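Local coordinates for PspGI restriction endonuclease (Pyrococcus sp. GI-H, PDB 3BM3), which binds its substrate DNA as a restriction endonuclease and probably cuts it at a specific sequence, at residues 73-78 / 83-88; 109-114 / 248-253; 133-138 / 174-179; 203-208 / 237-242. The protein carries 2 engineered substitutions. All coordinates share one frame; numbering follows the deposited sequence.

Interaction 1. Residues 73-78 / 83-88; sequences QVREAY and YSREKL
The Tyr83 ring takes the edge of the Tyr78 ring on one face, a T-shaped (edge-to-face) stack with planes at 89° and centroids 5.1 Å apart. The touching corner is Tyr78 CD2, offset toward the rim of the Tyr83 ring and 3.5 Å from Tyr83 CD1. In the plane of the Tyr78 ring, its edge also meets Tyr83 CB and Val74 O, whereas the edge of Tyr83 has Leu88 N beside it. Tyr83 holds CG anti to its own backbone N (chi1 -166°), and the two side chains run side by side in the same direction while their ring planes stand upright to each other. A backbone hydrogen bond from Tyr83 N to Tyr78 O, 3.0 Å long, closes the turn between helices 52-80 and 85-115, forming a helical hairpin. Ser84 is the N-cap of the second helix, its OG accepting from Lys87 N at 3.1 Å. Leu88 then reaches back across the gap, with CD1 4.0 Å from Tyr78 CB and CD2 4.1 Å from Arg75 CG. Farther along, the guanidinium groups of Arg75 and Arg85 approach obliquely, Arg75 NE lying 3.8 Å from Arg85 NH1. Glu89 OE2 forms salt bridges with both arginines, and the hydroxyl of Tyr78 bonds to Lys11 O. The contact thus combines an aromatic and aliphatic centre with two arginines probably held together by the carboxylate they share.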
# COMPACT_ATOMS: atom_id res chain seq x y z
N GLN C 73 26.99 11.00 4.65
CA GLN C 73 27.78 12.01 3.97
C GLN C 73 26.93 13.15 3.44
O GLN C 73 27.26 14.33 3.58
CB GLN C 73 28.53 11.40 2.80
CG GLN C 73 29.64 10.47 3.22
CD GLN C 73 30.41 9.97 2.05
OE1 GLN C 73 30.67 10.73 1.10
NE2 GLN C 73 30.76 8.71 2.07
N VAL C 74 25.82 12.78 2.81
CA VAL C 74 24.92 13.75 2.23
C VAL C 74 24.26 14.59 3.33
O VAL C 74 24.18 15.81 3.23
CB VAL C 74 23.88 13.07 1.36
CG1 VAL C 74 22.82 14.06 0.91
CG2 VAL C 74 24.53 12.47 0.16
N ARG C 75 23.86 13.93 4.40
CA ARG C 75 23.28 14.62 5.54
C ARG C 75 24.22 15.70 6.06
O ARG C 75 23.86 16.88 6.24
CB ARG C 75 22.98 13.62 6.66
CG ARG C 75 22.31 14.31 7.85
CD ARG C 75 22.03 13.32 8.96
NE ARG C 75 20.92 12.47 8.61
CZ ARG C 75 21.00 11.20 8.22
NH1 ARG C 75 22.17 10.58 8.14
NH2 ARG C 75 19.90 10.55 7.91
N GLU C 76 25.46 15.29 6.31
CA GLU C 76 26.44 16.24 6.83
C GLU C 76 26.62 17.44 5.91
O GLU C 76 26.70 18.59 6.37
CB GLU C 76 27.76 15.53 7.14
CG GLU C 76 27.61 14.53 8.28
CD GLU C 76 28.88 13.77 8.61
OE1 GLU C 76 29.91 13.92 7.89
OE2 GLU C 76 28.84 13.00 9.59
N ALA C 77 26.65 17.21 4.61
CA ALA C 77 26.85 18.28 3.64
C ALA C 77 25.68 19.24 3.67
O ALA C 77 25.88 20.46 3.66
CB ALA C 77 27.06 17.71 2.23
N TYR C 78 24.46 18.69 3.70
CA TYR C 78 23.25 19.52 3.69
C TYR C 78 23.06 20.26 5.01
O TYR C 78 22.61 21.39 5.02
CB TYR C 78 22.01 18.74 3.28
CG TYR C 78 21.96 18.62 1.79
CD1 TYR C 78 22.76 17.70 1.12
CD2 TYR C 78 21.13 19.43 1.03
CE1 TYR C 78 22.73 17.59 -0.26
CE2 TYR C 78 21.08 19.32 -0.37
CZ TYR C 78 21.89 18.40 -1.00
OH TYR C 78 21.88 18.27 -2.37
N TYR C 83 20.35 23.36 5.27
CA TYR C 83 19.16 22.81 4.67
C TYR C 83 18.13 22.34 5.71
O TYR C 83 18.49 21.83 6.75
CB TYR C 83 19.57 21.64 3.80
CG TYR C 83 18.53 21.16 2.86
CD1 TYR C 83 18.48 21.64 1.56
CD2 TYR C 83 17.67 20.14 3.21
CE1 TYR C 83 17.56 21.15 0.67
CE2 TYR C 83 16.73 19.67 2.35
CZ TYR C 83 16.69 20.17 1.07
OH TYR C 83 15.79 19.70 0.16
N SER C 84 16.85 22.48 5.40
CA SER C 84 15.76 22.09 6.31
C SER C 84 15.96 20.65 6.75
O SER C 84 15.92 19.75 5.92
CB SER C 84 14.40 22.17 5.64
OG SER C 84 13.43 21.48 6.41
N ARG C 85 16.16 20.45 8.04
CA ARG C 85 16.37 19.10 8.56
C ARG C 85 15.17 18.21 8.37
O ARG C 85 15.31 17.03 8.07
CB ARG C 85 16.71 19.14 10.04
CG ARG C 85 17.12 17.80 10.61
CD ARG C 85 18.39 17.29 9.98
NE ARG C 85 18.80 15.99 10.45
CZ ARG C 85 19.63 15.71 11.45
NH1 ARG C 85 19.90 14.45 11.72
NH2 ARG C 85 20.19 16.66 12.19
N GLU C 86 13.99 18.77 8.63
CA GLU C 86 12.75 18.03 8.47
C GLU C 86 12.62 17.57 7.01
O GLU C 86 12.27 16.44 6.74
CB GLU C 86 11.57 18.89 8.84
CG GLU C 86 11.53 19.23 10.30
CD GLU C 86 12.21 20.54 10.69
OE1 GLU C 86 13.11 21.08 9.95
OE2 GLU C 86 11.84 21.02 11.80
N LYS C 87 12.90 18.47 6.08
CA LYS C 87 12.76 18.11 4.67
C LYS C 87 13.83 17.11 4.26
O LYS C 87 13.54 16.16 3.55
CB LYS C 87 12.76 19.35 3.77
CG LYS C 87 11.44 20.13 3.89
CD LYS C 87 10.12 19.27 3.75
CE LYS C 87 9.68 19.01 2.29
NZ LYS C 87 8.31 18.41 2.17
N LEU C 88 15.03 17.29 4.77
CA LEU C 88 16.12 16.39 4.48
C LEU C 88 15.79 14.97 4.94
O LEU C 88 15.92 13.98 4.19
CB LEU C 88 17.36 16.90 5.23
CG LEU C 88 18.63 16.11 4.97
CD1 LEU C 88 19.05 16.12 3.49
CD2 LEU C 88 19.74 16.72 5.82

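Interaction 2. Residues 109-114 / 248-253; sequences TKLLNK and DIFDDI
Phe250 projects from helix 249-253 as the main bump of this contact, and the hollow that takes it is built from Leu111 and Leu112. Leu111 CB sits 3.4 Å from Phe250 CE1 and equally near CZ, so the methylene bears on the bond between those two ring carbons. Its CD1 methyl follows the ring round, coming to 3.6 Å from Phe250 CZ. On the CE1 side, Leu112 CD2 lies at the ring edge, near the ring plane and 3.9 Å from Phe250 CE1. That same methyl also meets Ile253 CD1, at 3.8 Å, beside the Phe250 ring. Within its own helix, Phe250 is packed from above: Ile249 CG2 stands 3.4 Å over the centre of one ring face. The short helical segments cross at -46° with axes 10.5 Å apart, and the side chains that meet do so at about right angles. Here the long helix 85-115 joins the mixed sheet at the core of a fold assigned to the PDDEXK clan, and helix 249-259 lies between helix 85-115 and part of that sheet. Ile249 and Ile253 reach Ile157 and Trp188 on strands 155-160 and 186-191, while Leu112 itself touches Phe139 on strand 139-141. The pocket around the Phe250 ring is extended by the rings of Phe108 and Phe115, the latter turned only about 10° from the Phe250 plane.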
# COMPACT_ATOMS: atom_id res chain seq x y z
N THR C 109 16.83 -10.15 -9.16
CA THR C 109 17.33 -10.34 -10.52
C THR C 109 18.69 -11.02 -10.56
O THR C 109 18.98 -11.79 -11.45
CB THR C 109 17.36 -9.04 -11.36
OG1 THR C 109 18.40 -8.17 -10.89
CG2 THR C 109 16.07 -8.32 -11.23
N LYS C 110 19.53 -10.69 -9.60
CA LYS C 110 20.85 -11.29 -9.53
C LYS C 110 20.73 -12.78 -9.36
O LYS C 110 21.51 -13.56 -9.95
CB LYS C 110 21.62 -10.67 -8.37
CG LYS C 110 21.88 -9.20 -8.53
CD LYS C 110 22.54 -8.86 -9.88
CE LYS C 110 22.94 -7.41 -9.98
NZ LYS C 110 23.24 -7.01 -11.42
N LEU C 111 19.77 -13.18 -8.52
CA LEU C 111 19.48 -14.61 -8.31
C LEU C 111 18.89 -15.24 -9.56
O LEU C 111 19.33 -16.29 -9.98
CB LEU C 111 18.58 -14.82 -7.12
CG LEU C 111 19.29 -14.54 -5.78
CD1 LEU C 111 18.31 -14.23 -4.66
CD2 LEU C 111 20.19 -15.73 -5.41
N LEU C 112 17.94 -14.55 -10.19
CA LEU C 112 17.39 -15.04 -11.45
C LEU C 112 18.51 -15.31 -12.47
O LEU C 112 18.56 -16.35 -13.10
CB LEU C 112 16.38 -14.05 -12.01
CG LEU C 112 15.06 -13.95 -11.20
CD1 LEU C 112 14.18 -12.89 -11.87
CD2 LEU C 112 14.28 -15.29 -11.05
N ASN C 113 19.42 -14.36 -12.61
CA ASN C 113 20.50 -14.47 -13.58
C ASN C 113 21.34 -15.68 -13.32
O ASN C 113 21.68 -16.42 -14.24
CB ASN C 113 21.39 -13.23 -13.53
CG ASN C 113 20.72 -12.03 -14.12
OD1 ASN C 113 19.70 -12.15 -14.79
ND2 ASN C 113 21.29 -10.87 -13.88
N LYS C 114 21.65 -15.90 -12.04
CA LYS C 114 22.50 -17.00 -11.64
C LYS C 114 21.90 -18.34 -12.06
O LYS C 114 22.62 -19.22 -12.52
CB LYS C 114 22.75 -16.98 -10.12
CG LYS C 114 23.69 -18.10 -9.62
CD LYS C 114 25.08 -17.96 -10.24
CE LYS C 114 26.09 -18.99 -9.72
NZ LYS C 114 25.56 -20.38 -9.77
N ASP C 248 13.00 -21.23 -2.37
CA ASP C 248 12.45 -22.25 -3.24
C ASP C 248 12.01 -21.69 -4.58
O ASP C 248 11.76 -22.47 -5.52
CB ASP C 248 11.20 -22.86 -2.64
CG ASP C 248 11.45 -23.67 -1.41
OD1 ASP C 248 12.60 -23.93 -1.10
OD2 ASP C 248 10.46 -24.03 -0.76
N ILE C 249 11.88 -20.37 -4.69
CA ILE C 249 11.22 -19.85 -5.87
C ILE C 249 12.05 -20.13 -7.13
O ILE C 249 11.51 -20.30 -8.19
CB ILE C 249 10.88 -18.37 -5.74
CG1 ILE C 249 9.87 -17.97 -6.82
CG2 ILE C 249 12.16 -17.49 -5.74
CD1 ILE C 249 9.25 -16.59 -6.64
N PHE C 250 13.35 -20.19 -7.00
CA PHE C 250 14.22 -20.31 -8.16
C PHE C 250 14.09 -21.66 -8.83
O PHE C 250 13.83 -21.74 -10.04
CB PHE C 250 15.63 -19.94 -7.75
CG PHE C 250 15.67 -18.56 -7.19
CD1 PHE C 250 15.54 -17.48 -8.02
CD2 PHE C 250 15.64 -18.34 -5.82
CE1 PHE C 250 15.49 -16.22 -7.51
CE2 PHE C 250 15.59 -17.08 -5.30
CZ PHE C 250 15.50 -16.02 -6.15
N ASP C 251 14.15 -22.71 -8.04
CA ASP C 251 13.92 -24.04 -8.58
C ASP C 251 12.46 -24.20 -9.01
O ASP C 251 12.17 -24.84 -9.99
CB ASP C 251 14.31 -25.09 -7.55
CG ASP C 251 14.18 -26.49 -8.10
OD1 ASP C 251 14.80 -26.71 -9.15
OD2 ASP C 251 13.41 -27.30 -7.52
N ASP C 252 11.53 -23.57 -8.28
CA ASP C 252 10.11 -23.64 -8.66
C ASP C 252 9.92 -23.05 -10.05
O ASP C 252 9.15 -23.57 -10.86
CB ASP C 252 9.26 -22.88 -7.66
CG ASP C 252 9.08 -23.60 -6.34
OD1 ASP C 252 9.57 -24.74 -6.17
OD2 ASP C 252 8.40 -23.02 -5.46
N ILE C 253 10.61 -21.95 -10.33
CA ILE C 253 10.51 -21.33 -11.64
C ILE C 253 11.11 -22.28 -12.68
O ILE C 253 10.53 -22.53 -13.74
CB ILE C 253 11.27 -20.01 -11.69
CG1 ILE C 253 10.55 -18.96 -10.85
CG2 ILE C 253 11.38 -19.52 -13.13
CD1 ILE C 253 11.47 -17.76 -10.50

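Interaction 3. Residues 133-138 / 174-179; sequences EGEKPA and AQILRN. Engineered in segment 133-138: Ala138 (natural residue Asp). With nucleotides of chain A.
Glu135 folds back on itself: CG lies anti to the carbonyl carbon (chi1 -62°) and the chain bends again at chi2 (-57°), turning the flank of the side chain against Ile176 and Leu177. The contact joins the short, weakly bonded strand at about 134-135, which pairs antiparallel with 125-126, to helix 167-181, consistent with the PDDEXK nuclease fold expected of the EcoRII C-terminal family. The two segments meet by van der Waals packing alone, with no hydrogen bond between them. Glu135 CB packs 3.9 Å from Leu177 CD2, its CG lies 3.7 Å from Ile176 CG2, and Ile176 crosses the glutamate at about a right angle to bring CD1 within 3.6 Å of Glu135 OE2. The polar end serves the dimer: in the second subunit, Arg168 makes a salt bridge with Glu135 OE1 and the Tyr199 hydroxyl bonds to Glu135 OE2, so both buried oxygens have partners. Leu177 carries the packing on to Leu156 and Phe187 of the central sheet. At the start of the segment, Glu133 faces the DNA. With an alanine here, Gly134 N would probably lose its side-chain acceptor and the sugar of DA2 of chain A the carboxylate packed beside it. Glu133 OE1 lies 3.3 Å from C5' of that nucleotide, while Glu133 OE2 accepts from Gly134 N at 2.9 Å, the donor standing 43° out of the carboxylate plane.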
# COMPACT_ATOMS: atom_id res chain seq x y z
N GLU C 133 -1.84 2.44 -19.72
CA GLU C 133 -1.49 1.97 -18.38
C GLU C 133 -2.06 0.58 -18.11
O GLU C 133 -3.08 0.20 -18.68
CB GLU C 133 -1.93 2.97 -17.31
CG GLU C 133 -1.19 2.79 -16.01
CD GLU C 133 0.30 2.50 -16.19
OE1 GLU C 133 1.08 3.43 -16.57
OE2 GLU C 133 0.71 1.34 -16.00
N GLY C 134 -1.39 -0.18 -17.25
CA GLY C 134 -1.79 -1.55 -17.03
C GLY C 134 -1.19 -2.09 -15.77
O GLY C 134 -0.80 -1.35 -14.87
N GLU C 135 -1.16 -3.41 -15.69
CA GLU C 135 -0.62 -4.07 -14.54
C GLU C 135 0.87 -4.35 -14.72
O GLU C 135 1.36 -4.58 -15.85
CB GLU C 135 -1.41 -5.30 -14.22
CG GLU C 135 -2.83 -5.01 -13.87
CD GLU C 135 -2.93 -4.04 -12.70
OE1 GLU C 135 -2.50 -4.40 -11.61
OE2 GLU C 135 -3.39 -2.91 -12.93
N LYS C 136 1.60 -4.31 -13.61
CA LYS C 136 3.05 -4.32 -13.66
C LYS C 136 3.64 -5.25 -12.59
O LYS C 136 4.16 -4.82 -11.56
CB LYS C 136 3.59 -2.89 -13.55
CG LYS C 136 5.07 -2.78 -13.86
CD LYS C 136 5.60 -1.39 -13.53
CE LYS C 136 7.00 -1.48 -13.00
NZ LYS C 136 7.69 -0.19 -13.09
N PRO C 137 3.56 -6.56 -12.86
CA PRO C 137 4.23 -7.48 -11.98
C PRO C 137 5.71 -7.09 -11.94
O PRO C 137 6.26 -6.60 -12.94
CB PRO C 137 4.05 -8.84 -12.66
CG PRO C 137 3.15 -8.65 -13.78
CD PRO C 137 2.89 -7.22 -13.99
N ALA C 138 6.35 -7.30 -10.80
CA ALA C 138 7.78 -7.06 -10.70
C ALA C 138 8.53 -7.83 -11.76
O ALA C 138 9.42 -7.30 -12.39
CB ALA C 138 8.36 -7.42 -9.32
N ALA C 174 -3.87 -9.33 -9.26
CA ALA C 174 -4.24 -10.68 -9.71
C ALA C 174 -5.67 -10.65 -10.25
O ALA C 174 -5.96 -11.27 -11.28
CB ALA C 174 -4.10 -11.69 -8.56
N GLN C 175 -6.56 -9.94 -9.57
CA GLN C 175 -7.95 -9.90 -10.00
C GLN C 175 -8.05 -9.22 -11.36
O GLN C 175 -8.71 -9.70 -12.27
CB GLN C 175 -8.79 -9.17 -8.95
CG GLN C 175 -10.12 -8.60 -9.46
CD GLN C 175 -11.03 -9.65 -10.07
OE1 GLN C 175 -10.94 -10.85 -9.71
NE2 GLN C 175 -11.92 -9.21 -11.01
N ILE C 176 -7.37 -8.09 -11.49
CA ILE C 176 -7.39 -7.36 -12.75
C ILE C 176 -6.88 -8.24 -13.89
O ILE C 176 -7.50 -8.31 -14.95
CB ILE C 176 -6.57 -6.08 -12.65
CG1 ILE C 176 -7.26 -5.15 -11.63
CG2 ILE C 176 -6.47 -5.37 -14.00
CD1 ILE C 176 -6.30 -4.02 -11.16
N LEU C 177 -5.80 -8.97 -13.64
CA LEU C 177 -5.19 -9.85 -14.63
C LEU C 177 -6.05 -11.07 -14.92
O LEU C 177 -6.23 -11.44 -16.08
CB LEU C 177 -3.83 -10.27 -14.13
CG LEU C 177 -2.80 -9.13 -14.24
CD1 LEU C 177 -1.53 -9.52 -13.48
CD2 LEU C 177 -2.52 -8.76 -15.71
N ARG C 178 -6.63 -11.65 -13.88
CA ARG C 178 -7.53 -12.80 -14.06
C ARG C 178 -8.78 -12.42 -14.81
O ARG C 178 -9.30 -13.21 -15.64
CB ARG C 178 -7.85 -13.43 -12.73
CG ARG C 178 -6.70 -14.20 -12.23
CD ARG C 178 -6.97 -14.95 -10.97
NE ARG C 178 -5.67 -15.38 -10.48
CZ ARG C 178 -4.99 -16.45 -10.92
NH1 ARG C 178 -5.51 -17.26 -11.84
NH2 ARG C 178 -3.80 -16.72 -10.41
N ASN C 179 -9.27 -11.23 -14.53
CA ASN C 179 -10.43 -10.74 -15.24
C ASN C 179 -10.12 -10.68 -16.72
O ASN C 179 -10.93 -11.14 -17.55
CB ASN C 179 -10.81 -9.37 -14.69
CG ASN C 179 -12.12 -8.88 -15.21
OD1 ASN C 179 -12.89 -9.64 -15.80
ND2 ASN C 179 -12.42 -7.59 -14.99
P DA A 2 0.43 7.83 -13.51
OP1 DA A 2 -0.77 7.60 -14.34
OP2 DA A 2 0.35 8.72 -12.31
O5' DA A 2 0.97 6.41 -13.02
C5' DA A 2 1.25 5.39 -13.97
C4' DA A 2 1.97 4.23 -13.31
O4' DA A 2 3.24 4.69 -12.78
C3' DA A 2 1.27 3.58 -12.12
O3' DA A 2 1.75 2.25 -12.00
C2' DA A 2 1.75 4.43 -10.96
C1' DA A 2 3.20 4.70 -11.35
N9 DA A 2 3.70 5.99 -10.90
C8 DA A 2 3.06 7.21 -10.97
N7 DA A 2 3.77 8.21 -10.52
C5 DA A 2 4.96 7.62 -10.13
C6 DA A 2 6.14 8.14 -9.58
N6 DA A 2 6.32 9.44 -9.32
N1 DA A 2 7.14 7.28 -9.30
C2 DA A 2 6.96 5.98 -9.56
N3 DA A 2 5.90 5.36 -10.08
C4 DA A 2 4.93 6.25 -10.35

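Interaction 4. Residues 203-208 / 237-242; sequences AMLDNG and DKYIQK
Asp206 OD2 is gripped by two hydroxyls: that of Tyr239, which donates to its syn lone pair at 2.6 Å, and that of Tyr128 of the second subunit. The carboxylate meets Tyr239 at the ring edge with the two planes 73° apart, and Asp206 OD1 lies 3.4 Å from Tyr239 CE1. Leu205 CD1 takes the same ring near its plane, 4.0 Å from Tyr239 CD1, while the other methyl, Leu205 CD2, presses to 3.6 Å from Lys242 CB. Over the centre of one Tyr239 face lies Lys238 CG. Lys242 turns its amine away from this packing: a bend at chi4 (76°) brings NZ back to Lys238 O at 2.8 Å. A phenylalanine in place of Tyr239 would probably leave Asp206 OD2 without its hydroxyl donor from this chain, the Tyr128 hydroxyl of the second subunit remaining. Around the contact, Leu205 rests on Val212 of strand 211-214, with which Lys242 also shares backbone hydrogen bonding. Met204, a selenomethionine, packs on Trp167 and Ala170 of helix 167-181, and Ile240 on helix 216-227, so helices 198-206 and 236-240 are both joined to the body of the fold.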
# COMPACT_ATOMS: atom_id res chain seq x y z
N ALA C 203 -5.76 -15.75 2.64
CA ALA C 203 -6.61 -14.91 1.82
C ALA C 203 -6.05 -14.79 0.38
O ALA C 203 -6.76 -14.91 -0.56
CB ALA C 203 -6.76 -13.52 2.46
N MSE C 204 -4.74 -14.58 0.25
CA MSE C 204 -4.14 -14.51 -1.08
C MSE C 204 -4.42 -15.80 -1.85
O MSE C 204 -4.93 -15.76 -2.97
CB MSE C 204 -2.64 -14.29 -0.98
CG MSE C 204 -2.31 -12.96 -0.41
SE MSE C 204 -0.45 -12.50 -0.68
CE MSE C 204 -0.77 -11.10 -1.99
N LEU C 205 -4.09 -16.92 -1.23
CA LEU C 205 -4.21 -18.19 -1.92
C LEU C 205 -5.67 -18.53 -2.32
O LEU C 205 -5.91 -19.30 -3.28
CB LEU C 205 -3.60 -19.31 -1.10
CG LEU C 205 -2.10 -19.17 -0.93
CD1 LEU C 205 -1.67 -20.17 0.10
CD2 LEU C 205 -1.40 -19.42 -2.28
N ASP C 206 -6.63 -17.98 -1.59
CA ASP C 206 -8.03 -18.17 -1.88
C ASP C 206 -8.56 -17.17 -2.86
O ASP C 206 -9.71 -17.27 -3.30
CB ASP C 206 -8.82 -18.13 -0.58
CG ASP C 206 -8.76 -19.44 0.17
OD1 ASP C 206 -8.50 -20.50 -0.45
OD2 ASP C 206 -9.01 -19.40 1.39
N ASN C 207 -7.71 -16.20 -3.21
CA ASN C 207 -8.14 -15.03 -3.98
C ASN C 207 -7.18 -14.62 -5.08
O ASN C 207 -6.93 -13.43 -5.29
CB ASN C 207 -8.47 -13.89 -3.04
CG ASN C 207 -9.70 -14.17 -2.24
OD1 ASN C 207 -10.80 -14.05 -2.75
ND2 ASN C 207 -9.53 -14.60 -1.01
N GLY C 208 -6.69 -15.61 -5.82
CA GLY C 208 -6.03 -15.35 -7.08
C GLY C 208 -4.53 -15.40 -7.11
O GLY C 208 -3.92 -15.22 -8.17
N ASP C 237 -3.51 -28.50 4.42
CA ASP C 237 -2.67 -29.03 3.34
C ASP C 237 -2.81 -28.24 2.05
O ASP C 237 -1.81 -27.99 1.36
CB ASP C 237 -2.98 -30.50 3.08
CG ASP C 237 -2.20 -31.42 4.01
OD1 ASP C 237 -0.96 -31.26 4.05
OD2 ASP C 237 -2.81 -32.29 4.67
N LYS C 238 -4.04 -27.84 1.75
CA LYS C 238 -4.35 -27.05 0.58
C LYS C 238 -3.49 -25.78 0.53
O LYS C 238 -3.02 -25.37 -0.54
CB LYS C 238 -5.86 -26.73 0.59
CG LYS C 238 -6.30 -25.45 -0.12
CD LYS C 238 -7.83 -25.39 -0.25
CE LYS C 238 -8.54 -25.43 1.10
NZ LYS C 238 -9.99 -25.04 1.08
N TYR C 239 -3.26 -25.18 1.68
CA TYR C 239 -2.52 -23.95 1.76
C TYR C 239 -1.03 -24.15 1.90
O TYR C 239 -0.24 -23.46 1.25
CB TYR C 239 -3.03 -23.15 2.95
CG TYR C 239 -4.45 -22.78 2.77
CD1 TYR C 239 -4.81 -21.73 1.92
CD2 TYR C 239 -5.46 -23.47 3.42
CE1 TYR C 239 -6.10 -21.40 1.72
CE2 TYR C 239 -6.78 -23.12 3.25
CZ TYR C 239 -7.09 -22.08 2.39
OH TYR C 239 -8.41 -21.73 2.24
N ILE C 240 -0.67 -25.09 2.77
CA ILE C 240 0.73 -25.35 3.08
C ILE C 240 1.51 -25.67 1.80
O ILE C 240 2.66 -25.23 1.65
CB ILE C 240 0.88 -26.42 4.16
CG1 ILE C 240 0.39 -25.87 5.52
CG2 ILE C 240 2.33 -26.82 4.32
CD1 ILE C 240 0.47 -26.93 6.67
N GLN C 241 0.88 -26.37 0.87
CA GLN C 241 1.54 -26.73 -0.38
C GLN C 241 1.88 -25.55 -1.27
O GLN C 241 2.81 -25.63 -2.06
CB GLN C 241 0.70 -27.71 -1.17
CG GLN C 241 0.57 -29.07 -0.47
CD GLN C 241 -0.64 -29.90 -0.94
OE1 GLN C 241 -0.90 -30.98 -0.40
NE2 GLN C 241 -1.40 -29.37 -1.92
N LYS C 242 1.11 -24.48 -1.13
CA LYS C 242 1.23 -23.28 -1.94
C LYS C 242 2.04 -22.19 -1.23
O LYS C 242 2.23 -21.13 -1.79
CB LYS C 242 -0.16 -22.76 -2.28
CG LYS C 242 -0.93 -23.73 -3.22
CD LYS C 242 -2.45 -23.47 -3.28
CE LYS C 242 -3.19 -24.63 -4.01
NZ LYS C 242 -3.39 -25.93 -3.23

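Along the chain, interaction 1 comes first and closes before the others open, whereas interactions 3 and 4 follow one another within the long span that interaction 2 bridges. Helix 85-115 links interactions 1 and 2, whose centres lie about 39 Å apart on opposite sides of the chain's centre: it runs from the outlying helical hairpin to the mixed sheet. Interactions 3 and 4, with centres about 19 Å apart, touch directly through Arg178 NH2 and Gly208 O, a probable hydrogen bond of 2.7 Å. Interactions 1, 3 and 4 all reach the second subunit, so the dimer meets at both the hairpin and the body built round the mixed sheet, while interaction 2 lies inside one chain.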